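Local coordinates for putative peptidyl-arginine deiminase family protein (Campylobacter jejuni subsp. jejuni serotype O:2, PDB 6B10), which probably hydrolyses agmatine to N-carbamoylputrescine and ammonia, as an agmatine deiminase of the polyamine biosynthesis pathway, at residues H222-D227 against E252-K257; L266-A271 against P283-K288; L194-I199 against K240-K245. All blocks are in the same frame, centred on the assembly; numbering follows the deposited sequence.

Following the chain from its N terminus, residues 194-199 come first, just as strand 190-194 ends. They meet residues 240-245 of helix 233-244, so contact 3 closes a loop of about 40 residues. Contact 1 opens within that loop, on strand 219-224, and closes after it, on strand 249-254. The two contacts therefore cross, and together they tie a beta-alpha-beta unit to the chain that precedes it. The salt bridge Lys240-Glu252 links them directly. Contact 2 follows in series. It closes the short loop from 266-271 to 283-288, and reaches contact 1 through Lys257 and Asp287 and through Cys223 and Thr269.

Contact 1: H222-D227 against E252-K257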
ATOM      1  N   HIS A 222     -13.865   2.790   2.391  1.00 22.58           N
ATOM      2  CA  HIS A 222     -13.769   3.596   1.176  1.00 23.36           C
ATOM      3  C   HIS A 222     -13.971   5.088   1.433  1.00 24.11           C
ATOM      4  O   HIS A 222     -14.752   5.495   2.301  1.00 23.14           O
ATOM      5  CB  HIS A 222     -14.768   3.111   0.105  1.00 24.01           C
ATOM      6  CG  HIS A 222     -16.209   3.363   0.446  1.00 25.46           C
ATOM      7  ND1 HIS A 222     -16.845   4.553   0.163  1.00 26.45           N
ATOM      8  CD2 HIS A 222     -17.134   2.577   1.045  1.00 25.59           C
ATOM      9  CE1 HIS A 222     -18.096   4.493   0.587  1.00 26.26           C
ATOM     10  NE2 HIS A 222     -18.296   3.304   1.124  1.00 25.95           N
ATOM     11  N   CYS A 223     -13.261   5.893   0.651  1.00 24.61           N
ATOM     12  CA  CYS A 223     -13.362   7.337   0.741  1.00 25.84           C
ATOM     13  C   CYS A 223     -14.759   7.811   0.413  1.00 26.19           C
ATOM     14  O   CYS A 223     -15.445   7.231  -0.419  1.00 26.10           O
ATOM     15  CB  CYS A 223     -12.365   8.003  -0.200  1.00 26.47           C
ATOM     16  SG  CYS A 223     -10.664   7.702   0.297  1.00 27.65           S
ATOM     17  N   ILE A 224     -15.183   8.856   1.106  1.00 27.78           N
ATOM     18  CA  ILE A 224     -16.447   9.523   0.813  1.00 29.29           C
ATOM     19  C   ILE A 224     -16.215  11.013   1.035  1.00 30.42           C
ATOM     20  O   ILE A 224     -15.238  11.408   1.674  1.00 31.04           O
ATOM     21  CB  ILE A 224     -17.611   8.965   1.682  1.00 28.72           C
ATOM     22  CG1 ILE A 224     -18.981   9.253   1.065  1.00 29.81           C
ATOM     23  CG2 ILE A 224     -17.589   9.542   3.090  1.00 28.18           C
ATOM     24  CD1 ILE A 224     -19.177   8.776  -0.361  1.00 30.26           C
ATOM     25  N   CYS A 225     -17.081  11.835   0.463  1.00 32.81           N
ATOM     26  CA  CYS A 225     -17.023  13.279   0.654  1.00 35.43           C
ATOM     27  C   CYS A 225     -18.414  13.792   1.003  1.00 37.86           C
ATOM     28  O   CYS A 225     -19.377  13.495   0.300  1.00 36.11           O
ATOM     29  CB  CYS A 225     -16.520  13.950  -0.614  1.00 36.30           C
ATOM     30  SG  CYS A 225     -16.469  15.745  -0.490  1.00 39.73           S
ATOM     31  N   GLU A 226     -18.505  14.551   2.094  1.00 42.48           N
ATOM     32  CA  GLU A 226     -19.785  15.037   2.619  1.00 46.23           C
ATOM     33  C   GLU A 226     -20.162  16.445   2.119  1.00 47.41           C
ATOM     34  O   GLU A 226     -21.332  16.827   2.168  1.00 50.25           O
ATOM     35  CB  GLU A 226     -19.760  14.993   4.156  1.00 48.62           C
ATOM     36  CG  GLU A 226     -20.010  13.600   4.720  1.00 51.56           C
ATOM     37  CD  GLU A 226     -19.439  13.379   6.113  1.00 54.67           C
ATOM     38  OE1 GLU A 226     -19.137  14.366   6.822  1.00 57.62           O
ATOM     39  OE2 GLU A 226     -19.297  12.198   6.505  1.00 55.83           O
ATOM     40  N   ASP A 227     -19.182  17.205   1.635  1.00 47.05           N
ATOM     41  CA  ASP A 227     -19.419  18.557   1.133  1.00 46.79           C
ATOM     42  C   ASP A 227     -19.792  18.527  -0.344  1.00 48.08           C
ATOM     43  O   ASP A 227     -18.964  18.182  -1.187  1.00 48.70           O
ATOM     44  CB  ASP A 227     -18.168  19.418   1.330  1.00 46.97           C
ATOM     45  CG  ASP A 227     -18.330  20.843   0.797  1.00 47.92           C
ATOM     46  OD1 ASP A 227     -19.400  21.184   0.251  1.00 49.59           O
ATOM     47  OD2 ASP A 227     -17.371  21.629   0.920  1.00 48.36           O
ATOM     48  N   GLU A 252     -17.180   3.983   5.853  1.00 23.99           N
ATOM     49  CA  GLU A 252     -16.869   5.227   5.140  1.00 23.86           C
ATOM     50  C   GLU A 252     -15.690   5.963   5.750  1.00 23.39           C
ATOM     51  O   GLU A 252     -15.521   5.998   6.971  1.00 24.06           O
ATOM     52  CB  GLU A 252     -18.096   6.135   5.083  1.00 25.18           C
ATOM     53  CG  GLU A 252     -19.203   5.587   4.195  1.00 25.53           C
ATOM     54  CD  GLU A 252     -20.387   6.528   4.048  1.00 26.24           C
ATOM     55  OE1 GLU A 252     -20.420   7.586   4.714  1.00 26.60           O
ATOM     56  OE2 GLU A 252     -21.286   6.206   3.243  1.00 27.42           O
ATOM     57  N   LEU A 253     -14.877   6.547   4.883  1.00 22.38           N
ATOM     58  CA  LEU A 253     -13.708   7.316   5.286  1.00 22.17           C
ATOM     59  C   LEU A 253     -13.847   8.718   4.714  1.00 23.05           C
ATOM     60  O   LEU A 253     -13.365   8.980   3.620  1.00 22.85           O
ATOM     61  CB  LEU A 253     -12.434   6.657   4.750  1.00 21.55           C
ATOM     62  CG  LEU A 253     -12.206   5.194   5.128  1.00 21.40           C
ATOM     63  CD1 LEU A 253     -11.045   4.621   4.327  1.00 21.21           C
ATOM     64  CD2 LEU A 253     -11.963   5.040   6.628  1.00 21.41           C
ATOM     65  N   PRO A 254     -14.525   9.626   5.442  1.00 24.37           N
ATOM     66  CA  PRO A 254     -14.745  10.972   4.909  1.00 24.24           C
ATOM     67  C   PRO A 254     -13.449  11.746   4.764  1.00 24.13           C
ATOM     68  O   PRO A 254     -12.691  11.860   5.718  1.00 23.66           O
ATOM     69  CB  PRO A 254     -15.649  11.630   5.960  1.00 24.74           C
ATOM     70  CG  PRO A 254     -15.410  10.852   7.215  1.00 24.38           C
ATOM     71  CD  PRO A 254     -15.161   9.449   6.760  1.00 24.39           C
ATOM     72  N   ILE A 255     -13.197  12.276   3.575  1.00 25.02           N
ATOM     73  CA  ILE A 255     -11.956  13.006   3.328  1.00 25.74           C
ATOM     74  C   ILE A 255     -11.902  14.259   4.200  1.00 25.88           C
ATOM     75  O   ILE A 255     -12.942  14.823   4.545  1.00 24.84           O
ATOM     76  CB  ILE A 255     -11.766  13.371   1.833  1.00 26.54           C
ATOM     77  CG1 ILE A 255     -12.839  14.347   1.340  1.00 26.96           C
ATOM     78  CG2 ILE A 255     -11.741  12.104   0.985  1.00 26.76           C
ATOM     79  CD1 ILE A 255     -12.667  14.775  -0.111  1.00 27.60           C
ATOM     80  N   PRO A 256     -10.691  14.681   4.591  1.00 26.64           N
ATOM     81  CA  PRO A 256     -10.595  15.869   5.421  1.00 27.61           C
ATOM     82  C   PRO A 256     -10.889  17.131   4.611  1.00 28.22           C
ATOM     83  O   PRO A 256     -11.065  17.057   3.394  1.00 27.11           O
ATOM     84  CB  PRO A 256      -9.139  15.848   5.888  1.00 27.11           C
ATOM     85  CG  PRO A 256      -8.412  15.150   4.803  1.00 26.56           C
ATOM     86  CD  PRO A 256      -9.365  14.128   4.262  1.00 26.81           C
ATOM     87  N   LYS A 257     -10.956  18.273   5.284  1.00 29.89           N
ATOM     88  CA  LYS A 257     -11.072  19.542   4.584  1.00 31.61           C
ATOM     89  C   LYS A 257      -9.808  19.737   3.744  1.00 32.48           C
ATOM     90  O   LYS A 257      -8.761  19.184   4.074  1.00 32.58           O
ATOM     91  CB  LYS A 257     -11.245  20.707   5.561  1.00 32.48           C
ATOM     92  CG  LYS A 257     -12.518  20.659   6.399  1.00 33.24           C
ATOM     93  CD  LYS A 257     -13.774  20.782   5.555  1.00 33.61           C
ATOM     94  CE  LYS A 257     -15.008  20.938   6.431  1.00 36.28           C
TER
HETATM   95  O   HOH W   1     -20.875   3.620   2.212  1.00 32.05           O
HETATM   96  O   HOH W   2     -15.621  14.871   3.817  1.00 39.07           O
HETATM   97  O   HOH W   3     -19.255   9.240   6.633  1.00 42.68           O
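Cys223 and Leu253 lie abreast in two parallel strands, and the backbone joins them in register. Leu253 N donates to His222 O at 2.8 Å. Ile224 N donates to Leu253 O at 3.1 Å. Ile255 N donates to Ile224 O at 2.9 Å. Glu252, Cys223 and Pro254 add CA-H...O contacts to these same carbonyl oxygens.

His222, Ile224, Glu252 and Pro254 share one face of the sheet. There the methyl Ile224 CG2 touches Pro254 CB and comes within 3.8 Å of Glu252 OE1. His222 and Glu252 run alongside each other, pointing the same way. Glu252 CG lies 3.9 Å from His222 CE1, and ring and carboxylate planes are 70° apart. The pairing is the parallel strand pair of a right-handed beta-alpha-beta crossover, strand 219-224, helix 233-244 and strand 249-254, in a pentein-type fold.

His222 CG lies between the backbone N and the carbonyl carbon (chi1 69°). His222 ND1 donates to Cys223 O at 3.1 Å, with that oxygen tilted from the ring plane, which restrains the ring's rotation. NE2 then meets a water in the ring plane, and this water donates to Glu252 OE2. A second water donates to both Glu252 OE1 and Glu226 OE2, and so bridges two carboxylates, probably easing the repulsion between them. Glu226 OE2 also rests on Pro254 CB at 3.7 Å. Ile255 CD1 packs on Cys225 SG at 3.9 Å.

In the next shell, Lys240 forms a salt bridge with Glu252 OE2. Met239, Lys240 and Leu243 of helix 233-244 pack on His222, while Ile293 of helix 289-300 meets Leu253 and Pro254.

Contact 2: L266-A271 against P283-K288; sequences LGATYA and PFYKDK
Tyr285 OH donates to the carbonyl oxygen Thr269 O at 2.7 Å and is also hydrogen-bonded to Ser320 OG. The hydroxyl stands above the Thr269 carbonyl plane, while Thr269 O itself lies at the edge of the Tyr285 ring. Pro283 CG approaches the same oxygen, Thr269 O, at 3.4 Å.

Tyr285 CG lies anti to its own carbonyl carbon (chi1 -59°), which sets it 4.0 Å from Ala268 CB. One face of the Tyr285 ring is taken by Ala268. Its CB sits 3.7 Å from the ring centroid and only 2° off the normal, a well-centred CH-pi contact. Tyr270 comes obliquely: its CE1 is 3.6 Å from Tyr285 CD2, and the ring planes are 54° apart. The two tyrosine side chains slide past each other in opposite directions. Tyr270 in turn meets Pro283 O in its ring plane, 3.1 Å from CD1, so the slightly positive ring edge faces a carbonyl oxygen.

The loop around Thr269 is shaped by two turns. Gly267 is the centre of an inverse gamma turn, and Ala271 N donates to Thr269 OG1 at 3.2 Å in an ST turn, where OG1 has a further bond to Thr210 O.

On the other segment, Asp287 CB lies beside Tyr270 OH. That hydroxyl bonds to Asp290 OD1 at the start of helix 289-300, where Asp287 OD1 also accepts from Asn289 N. Both buried phenols thus have polar partners at their tips, and these bonds limit how either ring can swing.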
ATOM      1  N   LEU A 266      -3.506  19.031  -1.716  1.00 44.86           N
ATOM      2  CA  LEU A 266      -2.888  17.735  -1.448  1.00 42.72           C
ATOM      3  C   LEU A 266      -3.922  16.619  -1.379  1.00 42.21           C
ATOM      4  O   LEU A 266      -5.010  16.805  -0.835  1.00 40.96           O
ATOM      5  CB  LEU A 266      -2.107  17.799  -0.137  1.00 42.46           C
ATOM      6  CG  LEU A 266      -1.026  18.886  -0.088  1.00 43.24           C
ATOM      7  CD1 LEU A 266      -0.338  18.898   1.267  1.00 42.85           C
ATOM      8  CD2 LEU A 266      -0.006  18.707  -1.208  1.00 43.07           C
ATOM      9  N   GLY A 267      -3.571  15.454  -1.925  1.00 41.09           N
ATOM     10  CA  GLY A 267      -4.487  14.321  -1.994  1.00 38.81           C
ATOM     11  C   GLY A 267      -4.550  13.557  -0.688  1.00 37.16           C
ATOM     12  O   GLY A 267      -4.123  12.403  -0.612  1.00 36.21           O
ATOM     13  N   ALA A 268      -5.097  14.194   0.340  1.00 35.48           N
ATOM     14  CA  ALA A 268      -5.194  13.582   1.657  1.00 34.29           C
ATOM     15  C   ALA A 268      -6.303  12.538   1.643  1.00 32.97           C
ATOM     16  O   ALA A 268      -7.429  12.837   1.261  1.00 33.59           O
ATOM     17  CB  ALA A 268      -5.470  14.639   2.713  1.00 34.61           C
ATOM     18  N   THR A 269      -5.970  11.315   2.048  1.00 31.40           N
ATOM     19  CA  THR A 269      -6.911  10.201   2.039  1.00 29.99           C
ATOM     20  C   THR A 269      -6.636   9.263   3.211  1.00 27.97           C
ATOM     21  O   THR A 269      -5.478   8.968   3.522  1.00 26.05           O
ATOM     22  CB  THR A 269      -6.848   9.412   0.710  1.00 31.15           C
ATOM     23  OG1 THR A 269      -7.623   8.209   0.817  1.00 31.40           O
ATOM     24  CG2 THR A 269      -5.405   9.051   0.340  1.00 31.65           C
ATOM     25  N   TYR A 270      -7.703   8.803   3.859  1.00 25.67           N
ATOM     26  CA  TYR A 270      -7.573   7.898   4.994  1.00 24.78           C
ATOM     27  C   TYR A 270      -7.476   6.439   4.560  1.00 23.73           C
ATOM     28  O   TYR A 270      -7.173   5.561   5.378  1.00 23.78           O
ATOM     29  CB  TYR A 270      -8.717   8.108   5.994  1.00 24.90           C
ATOM     30  CG  TYR A 270      -8.691   9.470   6.682  1.00 25.43           C
ATOM     31  CD1 TYR A 270      -7.690   9.788   7.594  1.00 25.64           C
ATOM     32  CD2 TYR A 270      -9.678  10.430   6.429  1.00 25.85           C
ATOM     33  CE1 TYR A 270      -7.658  11.021   8.232  1.00 25.63           C
ATOM     34  CE2 TYR A 270      -9.655  11.670   7.055  1.00 25.46           C
ATOM     35  CZ  TYR A 270      -8.647  11.966   7.957  1.00 26.28           C
ATOM     36  OH  TYR A 270      -8.631  13.201   8.583  1.00 25.38           O
ATOM     37  N   ALA A 271      -7.708   6.175   3.274  1.00 23.15           N
ATOM     38  CA  ALA A 271      -7.614   4.813   2.739  1.00 23.08           C
ATOM     39  C   ALA A 271      -6.163   4.308   2.639  1.00 23.43           C
ATOM     40  O   ALA A 271      -5.927   3.101   2.555  1.00 23.57           O
ATOM     41  CB  ALA A 271      -8.302   4.725   1.380  1.00 22.77           C
ATOM     42  N   PRO A 283      -3.241   7.211   8.402  1.00 23.27           N
ATOM     43  CA  PRO A 283      -2.749   8.573   8.262  1.00 23.98           C
ATOM     44  C   PRO A 283      -3.653   9.574   8.983  1.00 25.02           C
ATOM     45  O   PRO A 283      -4.880   9.480   8.889  1.00 26.03           O
ATOM     46  CB  PRO A 283      -2.765   8.813   6.745  1.00 24.30           C
ATOM     47  CG  PRO A 283      -3.714   7.815   6.184  1.00 23.99           C
ATOM     48  CD  PRO A 283      -3.808   6.676   7.152  1.00 23.55           C
ATOM     49  N   PHE A 284      -3.035  10.482   9.729  1.00 24.94           N
ATOM     50  CA  PHE A 284      -3.710  11.619  10.347  1.00 25.29           C
ATOM     51  C   PHE A 284      -3.260  12.872   9.600  1.00 26.11           C
ATOM     52  O   PHE A 284      -2.108  12.966   9.155  1.00 26.42           O
ATOM     53  CB  PHE A 284      -3.341  11.719  11.833  1.00 24.58           C
ATOM     54  CG  PHE A 284      -4.248  10.941  12.768  1.00 24.53           C
ATOM     55  CD1 PHE A 284      -5.104   9.935  12.311  1.00 24.48           C
ATOM     56  CD2 PHE A 284      -4.221  11.209  14.133  1.00 24.13           C
ATOM     57  CE1 PHE A 284      -5.922   9.239  13.194  1.00 24.91           C
ATOM     58  CE2 PHE A 284      -5.031  10.511  15.022  1.00 24.51           C
ATOM     59  CZ  PHE A 284      -5.882   9.524  14.553  1.00 25.07           C
ATOM     60  N   TYR A 285      -4.172  13.826   9.449  1.00 27.53           N
ATOM     61  CA  TYR A 285      -3.902  15.071   8.717  1.00 27.98           C
ATOM     62  C   TYR A 285      -4.216  16.331   9.544  1.00 28.91           C
ATOM     63  O   TYR A 285      -4.259  17.446   9.007  1.00 29.07           O
ATOM     64  CB  TYR A 285      -4.698  15.069   7.412  1.00 26.89           C
ATOM     65  CG  TYR A 285      -4.377  13.893   6.505  1.00 27.47           C
ATOM     66  CD1 TYR A 285      -3.127  13.785   5.887  1.00 27.35           C
ATOM     67  CD2 TYR A 285      -5.322  12.893   6.253  1.00 27.20           C
ATOM     68  CE1 TYR A 285      -2.821  12.711   5.060  1.00 27.14           C
ATOM     69  CE2 TYR A 285      -5.027  11.816   5.423  1.00 27.36           C
ATOM     70  CZ  TYR A 285      -3.779  11.730   4.822  1.00 27.62           C
ATOM     71  OH  TYR A 285      -3.479  10.664   3.989  1.00 26.69           O
ATOM     72  N   LYS A 286      -4.417  16.143  10.846  1.00 29.89           N
ATOM     73  CA  LYS A 286      -4.794  17.218  11.776  1.00 32.05           C
ATOM     74  C   LYS A 286      -6.132  17.859  11.390  1.00 30.54           C
ATOM     75  O   LYS A 286      -6.255  19.079  11.261  1.00 30.49           O
ATOM     76  CB  LYS A 286      -3.673  18.261  11.909  1.00 34.08           C
ATOM     77  CG  LYS A 286      -2.314  17.680  12.292  1.00 36.72           C
ATOM     78  CD  LYS A 286      -2.370  16.915  13.609  1.00 39.37           C
ATOM     79  CE  LYS A 286      -1.000  16.434  14.067  1.00 41.85           C
ATOM     80  NZ  LYS A 286      -0.035  17.544  14.304  1.00 43.52           N
ATOM     81  N   ASP A 287      -7.124  16.992  11.228  1.00 28.73           N
ATOM     82  CA  ASP A 287      -8.483  17.361  10.865  1.00 28.11           C
ATOM     83  C   ASP A 287      -9.389  16.547  11.769  1.00 27.84           C
ATOM     84  O   ASP A 287      -9.010  15.464  12.205  1.00 27.57           O
ATOM     85  CB  ASP A 287      -8.727  17.019   9.389  1.00 28.26           C
ATOM     86  CG  ASP A 287     -10.133  17.351   8.919  1.00 28.14           C
ATOM     87  OD1 ASP A 287     -11.086  16.610   9.255  1.00 28.18           O
ATOM     88  OD2 ASP A 287     -10.282  18.333   8.175  1.00 27.98           O
ATOM     89  N   LYS A 288     -10.582  17.061  12.050  1.00 28.66           N
ATOM     90  CA  LYS A 288     -11.531  16.377  12.940  1.00 29.55           C
ATOM     91  C   LYS A 288     -11.866  14.958  12.479  1.00 28.08           C
ATOM     92  O   LYS A 288     -12.265  14.119  13.289  1.00 27.17           O
ATOM     93  CB  LYS A 288     -12.825  17.188  13.102  1.00 31.21           C
ATOM     94  CG  LYS A 288     -13.626  17.389  11.827  1.00 34.05           C
ATOM     95  CD  LYS A 288     -14.966  18.050  12.125  1.00 37.09           C
ATOM     96  CE  LYS A 288     -15.681  18.479  10.855  1.00 37.66           C
ATOM     97  NZ  LYS A 288     -16.044  17.310  10.014  1.00 38.80           N
TER

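Contact 3: L194-I199 against K240-K245; sequences LENGFI and KEELKK
Glu242 reaches from its helix to Leu194, Glu195 and Asn196. Its CB touches the methyl Leu194 CD2 at 4.0 Å. A chi1 of -95°, off the usual staggered position, places Glu242 CG 4.2 Å from Asn196 ND2. Beyond CG the chain is extended, with CD anti to CA. Glu242 CD comes within 3.4 Å of Glu195 N, and the carboxylate arrives at the backbone of the loop.

Each oxygen there takes a separate backbone N-H on its syn lone pair. Glu242 OE1 accepts from Glu195 N at 2.7 Å in an almost straight bond (177°). Glu242 OE2 accepts from Asn196 N at 2.9 Å. A third donor, Asn196 ND2, meets Glu242 OE2 at 2.9 Å from above the carboxylate plane, 60° out of it; the amide and carboxylate planes are nearly perpendicular. Three N-H groups thus fix the rotation of the carboxylate, and they would be expected to stabilise its negative charge.

Next to this polar grip lies a small apolar patch. Leu194 CD2 packs on Leu243 CD2 at 3.7 Å, the two side chains crossing at about a right angle. Leu194 also touches Met239, one turn back along the helix.

The contact joins the end of strand 190-194 to helix 233-244. Glu195 bonds beyond it to Ser161 and His162, while Leu243 packs on Leu250 of strand 249-254.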
ATOM      1  N   LEU A 194     -13.402  -0.935 -10.307  1.00 32.12           N
ATOM      2  CA  LEU A 194     -14.090   0.312  -9.971  1.00 34.15           C
ATOM      3  C   LEU A 194     -13.884   1.387 -11.039  1.00 35.70           C
ATOM      4  O   LEU A 194     -12.750   1.752 -11.348  1.00 36.43           O
ATOM      5  CB  LEU A 194     -13.626   0.857  -8.621  1.00 34.11           C
ATOM      6  CG  LEU A 194     -14.116   0.167  -7.355  1.00 34.25           C
ATOM      7  CD1 LEU A 194     -13.587   0.943  -6.162  1.00 35.11           C
ATOM      8  CD2 LEU A 194     -15.633   0.069  -7.287  1.00 34.56           C
ATOM      9  N   GLU A 195     -14.991   1.900 -11.570  1.00 38.03           N
ATOM     10  CA  GLU A 195     -14.968   2.936 -12.604  1.00 40.32           C
ATOM     11  C   GLU A 195     -14.804   4.328 -12.005  1.00 39.69           C
ATOM     12  O   GLU A 195     -14.048   5.148 -12.529  1.00 40.14           O
ATOM     13  CB  GLU A 195     -16.261   2.906 -13.425  1.00 42.62           C
ATOM     14  CG  GLU A 195     -16.557   1.582 -14.117  1.00 45.97           C
ATOM     15  CD  GLU A 195     -15.541   1.232 -15.190  1.00 49.08           C
ATOM     16  OE1 GLU A 195     -15.107   2.147 -15.922  1.00 51.73           O
ATOM     17  OE2 GLU A 195     -15.179   0.039 -15.302  1.00 50.64           O
ATOM     18  N   ASN A 196     -15.504   4.581 -10.899  1.00 38.94           N
ATOM     19  CA  ASN A 196     -15.655   5.935 -10.360  1.00 38.28           C
ATOM     20  C   ASN A 196     -14.760   6.285  -9.184  1.00 39.84           C
ATOM     21  O   ASN A 196     -14.189   5.413  -8.523  1.00 38.12           O
ATOM     22  CB  ASN A 196     -17.107   6.153  -9.938  1.00 38.67           C
ATOM     23  CG  ASN A 196     -18.052   6.195 -11.120  1.00 38.71           C
ATOM     24  OD1 ASN A 196     -18.062   7.164 -11.873  1.00 38.69           O
ATOM     25  ND2 ASN A 196     -18.854   5.154 -11.285  1.00 39.71           N
ATOM     26  N   GLY A 197     -14.671   7.588  -8.934  1.00 41.84           N
ATOM     27  CA  GLY A 197     -13.989   8.143  -7.780  1.00 43.66           C
ATOM     28  C   GLY A 197     -12.541   8.441  -8.075  1.00 46.36           C
ATOM     29  O   GLY A 197     -11.940   7.825  -8.954  1.00 50.03           O
ATOM     30  N   PHE A 198     -11.980   9.393  -7.341  1.00 48.88           N
ATOM     31  CA  PHE A 198     -10.526   9.589  -7.323  1.00 52.56           C
ATOM     32  C   PHE A 198     -10.098  10.536  -6.194  1.00 52.69           C
ATOM     33  O   PHE A 198     -10.944  11.067  -5.473  1.00 50.05           O
ATOM     34  CB  PHE A 198     -10.003  10.063  -8.689  1.00 53.71           C
ATOM     35  CG  PHE A 198     -10.799  11.173  -9.294  1.00 54.39           C
ATOM     36  CD1 PHE A 198     -10.518  12.493  -8.974  1.00 56.10           C
ATOM     37  CD2 PHE A 198     -11.815  10.901 -10.194  1.00 54.11           C
ATOM     38  CE1 PHE A 198     -11.245  13.524  -9.539  1.00 57.80           C
ATOM     39  CE2 PHE A 198     -12.545  11.924 -10.761  1.00 56.14           C
ATOM     40  CZ  PHE A 198     -12.261  13.239 -10.435  1.00 57.72           C
ATOM     41  N   ILE A 199      -8.785  10.697  -6.032  1.00 52.93           N
ATOM     42  CA  ILE A 199      -8.195  11.613  -5.051  1.00 54.97           C
ATOM     43  C   ILE A 199      -6.819  12.044  -5.552  1.00 54.56           C
ATOM     44  O   ILE A 199      -6.681  13.085  -6.189  1.00 56.15           O
ATOM     45  CB  ILE A 199      -8.074  10.963  -3.643  1.00 55.50           C
ATOM     46  CG1 ILE A 199      -9.365  11.163  -2.836  1.00 54.73           C
ATOM     47  CG2 ILE A 199      -6.931  11.574  -2.834  1.00 55.11           C
ATOM     48  CD1 ILE A 199      -9.689  10.017  -1.907  1.00 54.83           C
ATOM     49  N   LYS A 240     -19.339   5.077  -4.365  1.00 33.91           N
ATOM     50  CA  LYS A 240     -20.130   4.475  -3.293  1.00 34.86           C
ATOM     51  C   LYS A 240     -21.209   3.551  -3.857  1.00 35.54           C
ATOM     52  O   LYS A 240     -21.370   2.417  -3.398  1.00 35.41           O
ATOM     53  CB  LYS A 240     -20.764   5.552  -2.406  1.00 34.91           C
ATOM     54  CG  LYS A 240     -21.525   5.004  -1.207  1.00 35.88           C
ATOM     55  CD  LYS A 240     -22.237   6.110  -0.439  1.00 37.66           C
ATOM     56  CE  LYS A 240     -23.157   5.548   0.636  1.00 38.79           C
ATOM     57  NZ  LYS A 240     -23.391   6.527   1.742  1.00 40.08           N
ATOM     58  N   GLU A 241     -21.944   4.043  -4.854  1.00 36.62           N
ATOM     59  CA  GLU A 241     -23.016   3.262  -5.479  1.00 36.41           C
ATOM     60  C   GLU A 241     -22.499   1.967  -6.099  1.00 34.58           C
ATOM     61  O   GLU A 241     -23.111   0.913  -5.922  1.00 34.11           O
ATOM     62  CB  GLU A 241     -23.762   4.100  -6.529  1.00 38.49           C
ATOM     63  CG  GLU A 241     -24.595   5.237  -5.944  1.00 39.66           C
ATOM     64  CD  GLU A 241     -25.605   4.757  -4.917  1.00 41.30           C
ATOM     65  OE1 GLU A 241     -26.159   3.654  -5.103  1.00 43.47           O
ATOM     66  OE2 GLU A 241     -25.841   5.474  -3.918  1.00 43.50           O
ATOM     67  N   GLU A 242     -21.378   2.052  -6.819  1.00 32.51           N
ATOM     68  CA  GLU A 242     -20.691   0.864  -7.330  1.00 31.57           C
ATOM     69  C   GLU A 242     -20.397  -0.141  -6.221  1.00 30.83           C
ATOM     70  O   GLU A 242     -20.677  -1.331  -6.352  1.00 30.06           O
ATOM     71  CB  GLU A 242     -19.361   1.247  -7.973  1.00 32.03           C
ATOM     72  CG  GLU A 242     -19.397   1.441  -9.466  1.00 31.70           C
ATOM     73  CD  GLU A 242     -18.045   1.856  -9.988  1.00 31.39           C
ATOM     74  OE1 GLU A 242     -17.367   1.028 -10.629  1.00 31.72           O
ATOM     75  OE2 GLU A 242     -17.643   3.008  -9.728  1.00 31.30           O
ATOM     76  N   LEU A 243     -19.826   0.348  -5.124  1.00 30.35           N
ATOM     77  CA  LEU A 243     -19.443  -0.521  -4.018  1.00 29.80           C
ATOM     78  C   LEU A 243     -20.654  -1.143  -3.334  1.00 31.08           C
ATOM     79  O   LEU A 243     -20.560  -2.246  -2.801  1.00 30.81           O
ATOM     80  CB  LEU A 243     -18.574   0.238  -3.010  1.00 29.21           C
ATOM     81  CG  LEU A 243     -17.156   0.583  -3.503  1.00 28.32           C
ATOM     82  CD1 LEU A 243     -16.435   1.465  -2.501  1.00 27.69           C
ATOM     83  CD2 LEU A 243     -16.347  -0.670  -3.771  1.00 28.25           C
ATOM     84  N   LYS A 244     -21.791  -0.453  -3.367  1.00 32.93           N
ATOM     85  CA  LYS A 244     -23.029  -1.012  -2.820  1.00 36.17           C
ATOM     86  C   LYS A 244     -23.522  -2.225  -3.606  1.00 36.31           C
ATOM     87  O   LYS A 244     -24.213  -3.073  -3.050  1.00 36.95           O
ATOM     88  CB  LYS A 244     -24.124   0.062  -2.721  1.00 36.54           C
ATOM     89  CG  LYS A 244     -23.950   0.953  -1.503  1.00 37.57           C
ATOM     90  CD  LYS A 244     -24.560   2.328  -1.693  1.00 39.38           C
ATOM     91  CE  LYS A 244     -26.074   2.270  -1.735  1.00 40.41           C
ATOM     92  NZ  LYS A 244     -26.646   3.638  -1.613  1.00 42.13           N
ATOM     93  N   LYS A 245     -23.153  -2.316  -4.883  1.00 37.90           N
ATOM     94  CA  LYS A 245     -23.524  -3.472  -5.718  1.00 38.94           C
ATOM     95  C   LYS A 245     -22.721  -4.739  -5.426  1.00 36.59           C
ATOM     96  O   LYS A 245     -23.154  -5.827  -5.793  1.00 35.85           O
ATOM     97  CB  LYS A 245     -23.390  -3.145  -7.215  1.00 41.54           C
ATOM     98  CG  LYS A 245     -24.622  -2.513  -7.849  1.00 44.21           C
ATOM     99  CD  LYS A 245     -24.611  -0.997  -7.775  1.00 46.67           C
ATOM    100  CE  LYS A 245     -25.606  -0.396  -8.757  1.00 49.21           C
ATOM    101  NZ  LYS A 245     -25.459   1.082  -8.873  1.00 50.59           N
TER